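Local coordinates for protein major allergen Api g 1, isoallergen 1 (Apium graveolens, PDB 2BK0) that is a major celery allergen of the Bet v 1 pathogenesis-related family, probably involved in plant defence, and may bind small ligands such as abscisic acid, at residues A[79-85]-A[98-104]. Sequence-based numbering, arbitrary orientation.
Sequences LTFDYSV and IENHVVL
Two neighbouring antiparallel strands, 80-85 and 98-104, run at 162° with axes 4.8 Å apart. F81–V102, Y83–N100 and V85–I98 are hydrogen-bonded pairs, each with both backbone bonds; V102 N lies 2.8 Å from F81 O, the shortest, and Y83 N lies 3.2 Å from N100 O, the longest. T80–V103, D82–H101 and S84–E99 are the non-hydrogen-bonded pairs, with CA–CA distances of 4.6–4.8 Å. L79 (phi/psi 60/50) and T80 both face N75, a G1 beta bulge in the pairing with strand 66-75; L79 O still accepts L104 N at 3.0 Å, and L79 CB packs 3.8 Å from L104 CB.

Side chains alternate between two faces. Beside V85, chi1 separates the aromatics: F81 (t) swings its end away, though CD2 stays 3.6 Å from V102 CG1, whereas Y83 (p, chi2 99°) brings its ring nearer to strand 98-104. N100 (m) puts CB 3.9 Å from the Y83 ring centroid, 14° off the normal, a CH-pi contact; V102 CG1 meets the ring edge, 4.0 Å from CE2. V85 CG2 lies 3.9 Å from I98 CD1.

Opposite, beyond T80–V103, the face is polar. With D82 and H101 both m, H101 ND1 makes a weak 2.7 Å hydrogen bond to D82 OD1, while NE2 donates to E99 OE1 at 2.6 Å (158°). S84 OG bonds D72, and E99 OE2 bonds H121.

F81 touches V24 of helix 16-25, so its face turns inward, consistent with the cavity-lining side of the curved Bet v 1 sheet.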
ATOM      1  N   LEU A  79      10.352  11.231  -2.962  1.00 22.29           N
ATOM      2  CA  LEU A  79       9.963   9.839  -3.191  1.00 22.38           C
ATOM      3  C   LEU A  79       9.342   9.258  -1.930  1.00 22.46           C
ATOM      4  O   LEU A  79       9.702   8.175  -1.472  1.00 22.43           O
ATOM      5  CB  LEU A  79      11.155   8.995  -3.662  1.00 22.34           C
ATOM      6  CG  LEU A  79      11.969   9.539  -4.832  1.00 21.90           C
ATOM      7  CD1 LEU A  79      13.093   8.579  -5.115  1.00 22.08           C
ATOM      8  CD2 LEU A  79      11.110   9.725  -6.063  1.00 21.51           C
ATOM      9  N   THR A  80       8.396  10.009  -1.391  1.00 22.66           N
ATOM     10  CA  THR A  80       7.760   9.711  -0.125  1.00 22.87           C
ATOM     11  C   THR A  80       6.263   9.707  -0.335  1.00 23.08           C
ATOM     12  O   THR A  80       5.730  10.503  -1.106  1.00 23.25           O
ATOM     13  CB  THR A  80       8.147  10.768   0.915  1.00 22.84           C
ATOM     14  OG1 THR A  80       9.351  10.353   1.556  1.00 22.71           O
ATOM     15  CG2 THR A  80       7.060  10.969   1.978  1.00 23.24           C
ATOM     16  N   PHE A  81       5.582   8.818   0.368  1.00 23.35           N
ATOM     17  CA  PHE A  81       4.154   8.637   0.183  1.00 23.42           C
ATOM     18  C   PHE A  81       3.550   8.202   1.510  1.00 23.58           C
ATOM     19  O   PHE A  81       4.061   7.297   2.171  1.00 23.68           O
ATOM     20  CB  PHE A  81       3.927   7.601  -0.920  1.00 23.56           C
ATOM     21  CG  PHE A  81       2.500   7.271  -1.163  1.00 23.44           C
ATOM     22  CD1 PHE A  81       1.568   8.275  -1.390  1.00 23.72           C
ATOM     23  CD2 PHE A  81       2.085   5.945  -1.203  1.00 23.81           C
ATOM     24  CE1 PHE A  81       0.235   7.966  -1.634  1.00 23.88           C
ATOM     25  CE2 PHE A  81       0.747   5.617  -1.446  1.00 23.88           C
ATOM     26  CZ  PHE A  81      -0.179   6.630  -1.659  1.00 23.93           C
ATOM     27  N   ASP A  82       2.481   8.879   1.915  1.00 23.68           N
ATOM     28  CA  ASP A  82       1.827   8.614   3.190  1.00 23.63           C
ATOM     29  C   ASP A  82       0.344   8.376   2.952  1.00 23.54           C
ATOM     30  O   ASP A  82      -0.319   9.166   2.279  1.00 23.47           O
ATOM     31  CB  ASP A  82       2.043   9.797   4.129  1.00 23.72           C
ATOM     32  CG  ASP A  82       3.515  10.118   4.314  1.00 24.28           C
ATOM     33  OD1 ASP A  82       4.196   9.353   5.032  1.00 24.87           O
ATOM     34  OD2 ASP A  82       3.996  11.121   3.727  1.00 25.12           O
ATOM     35  N   TYR A  83      -0.158   7.264   3.478  1.00 23.55           N
ATOM     36  CA  TYR A  83      -1.580   6.942   3.383  1.00 23.57           C
ATOM     37  C   TYR A  83      -2.065   6.132   4.584  1.00 23.48           C
ATOM     38  O   TYR A  83      -1.319   5.319   5.144  1.00 23.47           O
ATOM     39  CB  TYR A  83      -1.890   6.198   2.077  1.00 23.85           C
ATOM     40  CG  TYR A  83      -1.342   4.794   1.999  1.00 23.98           C
ATOM     41  CD1 TYR A  83      -2.151   3.691   2.274  1.00 24.08           C
ATOM     42  CD2 TYR A  83      -0.018   4.567   1.639  1.00 24.21           C
ATOM     43  CE1 TYR A  83      -1.650   2.397   2.199  1.00 24.13           C
ATOM     44  CE2 TYR A  83       0.495   3.281   1.560  1.00 24.23           C
ATOM     45  CZ  TYR A  83      -0.322   2.200   1.840  1.00 24.32           C
ATOM     46  OH  TYR A  83       0.197   0.928   1.755  1.00 24.45           O
ATOM     47  N   SER A  84      -3.319   6.373   4.971  1.00 23.26           N
ATOM     48  CA  SER A  84      -3.945   5.679   6.092  1.00 23.08           C
ATOM     49  C   SER A  84      -5.132   4.837   5.630  1.00 22.94           C
ATOM     50  O   SER A  84      -5.857   5.224   4.716  1.00 22.92           O
ATOM     51  CB  SER A  84      -4.441   6.685   7.146  1.00 23.07           C
ATOM     52  OG  SER A  84      -3.392   7.486   7.654  1.00 22.85           O
ATOM     53  N   VAL A  85      -5.330   3.691   6.274  1.00 22.80           N
ATOM     54  CA  VAL A  85      -6.592   2.955   6.163  1.00 22.66           C
ATOM     55  C   VAL A  85      -7.529   3.463   7.254  1.00 22.49           C
ATOM     56  O   VAL A  85      -7.232   3.348   8.439  1.00 22.36           O
ATOM     57  CB  VAL A  85      -6.412   1.437   6.329  1.00 22.66           C
ATOM     58  CG1 VAL A  85      -7.719   0.705   5.995  1.00 22.54           C
ATOM     59  CG2 VAL A  85      -5.260   0.936   5.449  1.00 22.72           C
ATOM     60  N   ILE A  98      -4.869   2.377  10.240  1.00 22.67           N
ATOM     61  CA  ILE A  98      -3.513   1.936   9.903  1.00 22.64           C
ATOM     62  C   ILE A  98      -2.745   3.075   9.231  1.00 22.59           C
ATOM     63  O   ILE A  98      -3.058   3.460   8.104  1.00 22.60           O
ATOM     64  CB  ILE A  98      -3.509   0.706   8.960  1.00 22.61           C
ATOM     65  CG1 ILE A  98      -4.485  -0.364   9.460  1.00 22.52           C
ATOM     66  CG2 ILE A  98      -2.084   0.142   8.844  1.00 22.58           C
ATOM     67  CD1 ILE A  98      -4.748  -1.481   8.465  1.00 22.51           C
ATOM     68  N   GLU A  99      -1.736   3.599   9.922  1.00 22.48           N
ATOM     69  CA  GLU A  99      -0.933   4.710   9.416  1.00 22.46           C
ATOM     70  C   GLU A  99       0.316   4.186   8.692  1.00 22.50           C
ATOM     71  O   GLU A  99       1.219   3.617   9.311  1.00 22.38           O
ATOM     72  CB  GLU A  99      -0.561   5.653  10.564  1.00 22.38           C
ATOM     73  CG  GLU A  99       0.579   6.605  10.263  1.00 22.30           C
ATOM     74  CD  GLU A  99       1.001   7.395  11.467  1.00 22.20           C
ATOM     75  OE1 GLU A  99       2.107   7.975  11.430  1.00 22.09           O
ATOM     76  OE2 GLU A  99       0.235   7.429  12.451  1.00 21.90           O
ATOM     77  N   ASN A 100       0.359   4.392   7.378  1.00 22.64           N
ATOM     78  CA  ASN A 100       1.455   3.894   6.554  1.00 22.72           C
ATOM     79  C   ASN A 100       2.322   5.017   6.020  1.00 22.74           C
ATOM     80  O   ASN A 100       1.830   6.098   5.714  1.00 22.90           O
ATOM     81  CB  ASN A 100       0.912   3.064   5.393  1.00 22.82           C
ATOM     82  CG  ASN A 100       0.044   1.918   5.862  1.00 22.99           C
ATOM     83  OD1 ASN A 100      -1.186   1.976   5.792  1.00 23.28           O
ATOM     84  ND2 ASN A 100       0.683   0.875   6.365  1.00 23.23           N
ATOM     85  N   HIS A 101       3.620   4.750   5.930  1.00 22.70           N
ATOM     86  CA  HIS A 101       4.570   5.685   5.355  1.00 22.70           C
ATOM     87  C   HIS A 101       5.506   4.886   4.461  1.00 22.70           C
ATOM     88  O   HIS A 101       6.140   3.946   4.926  1.00 22.81           O
ATOM     89  CB  HIS A 101       5.378   6.363   6.456  1.00 22.66           C
ATOM     90  CG  HIS A 101       4.548   7.078   7.475  1.00 22.77           C
ATOM     91  ND1 HIS A 101       4.458   8.453   7.528  1.00 23.03           N
ATOM     92  CD2 HIS A 101       3.786   6.613   8.495  1.00 22.86           C
ATOM     93  CE1 HIS A 101       3.671   8.803   8.531  1.00 22.98           C
ATOM     94  NE2 HIS A 101       3.252   7.705   9.135  1.00 22.70           N
ATOM     95  N   VAL A 102       5.589   5.241   3.185  1.00 22.70           N
ATOM     96  CA  VAL A 102       6.510   4.555   2.273  1.00 22.74           C
ATOM     97  C   VAL A 102       7.627   5.496   1.839  1.00 22.75           C
ATOM     98  O   VAL A 102       7.405   6.692   1.629  1.00 22.80           O
ATOM     99  CB  VAL A 102       5.786   3.865   1.054  1.00 22.75           C
ATOM    100  CG1 VAL A 102       4.312   4.214   1.004  1.00 22.74           C
ATOM    101  CG2 VAL A 102       6.477   4.162  -0.288  1.00 22.57           C
ATOM    102  N   VAL A 103       8.827   4.936   1.728  1.00 22.71           N
ATOM    103  CA  VAL A 103      10.016   5.685   1.356  1.00 22.69           C
ATOM    104  C   VAL A 103      10.765   4.909   0.297  1.00 22.63           C
ATOM    105  O   VAL A 103      11.078   3.738   0.498  1.00 22.61           O
ATOM    106  CB  VAL A 103      10.949   5.850   2.566  1.00 22.80           C
ATOM    107  CG1 VAL A 103      12.221   6.591   2.182  1.00 23.02           C
ATOM    108  CG2 VAL A 103      10.236   6.579   3.699  1.00 23.08           C
ATOM    109  N   LEU A 104      11.042   5.556  -0.830  1.00 22.59           N
ATOM    110  CA  LEU A 104      11.923   4.988  -1.856  1.00 22.53           C
ATOM    111  C   LEU A 104      13.322   5.577  -1.694  1.00 22.36           C
ATOM    112  O   LEU A 104      13.485   6.748  -1.365  1.00 22.36           O
ATOM    113  CB  LEU A 104      11.392   5.259  -3.271  1.00 22.69           C
ATOM    114  CG  LEU A 104      10.298   4.338  -3.837  1.00 23.39           C
ATOM    115  CD1 LEU A 104      10.869   2.963  -4.208  1.00 24.07           C
ATOM    116  CD2 LEU A 104       9.121   4.193  -2.874  1.00 23.60           C
TER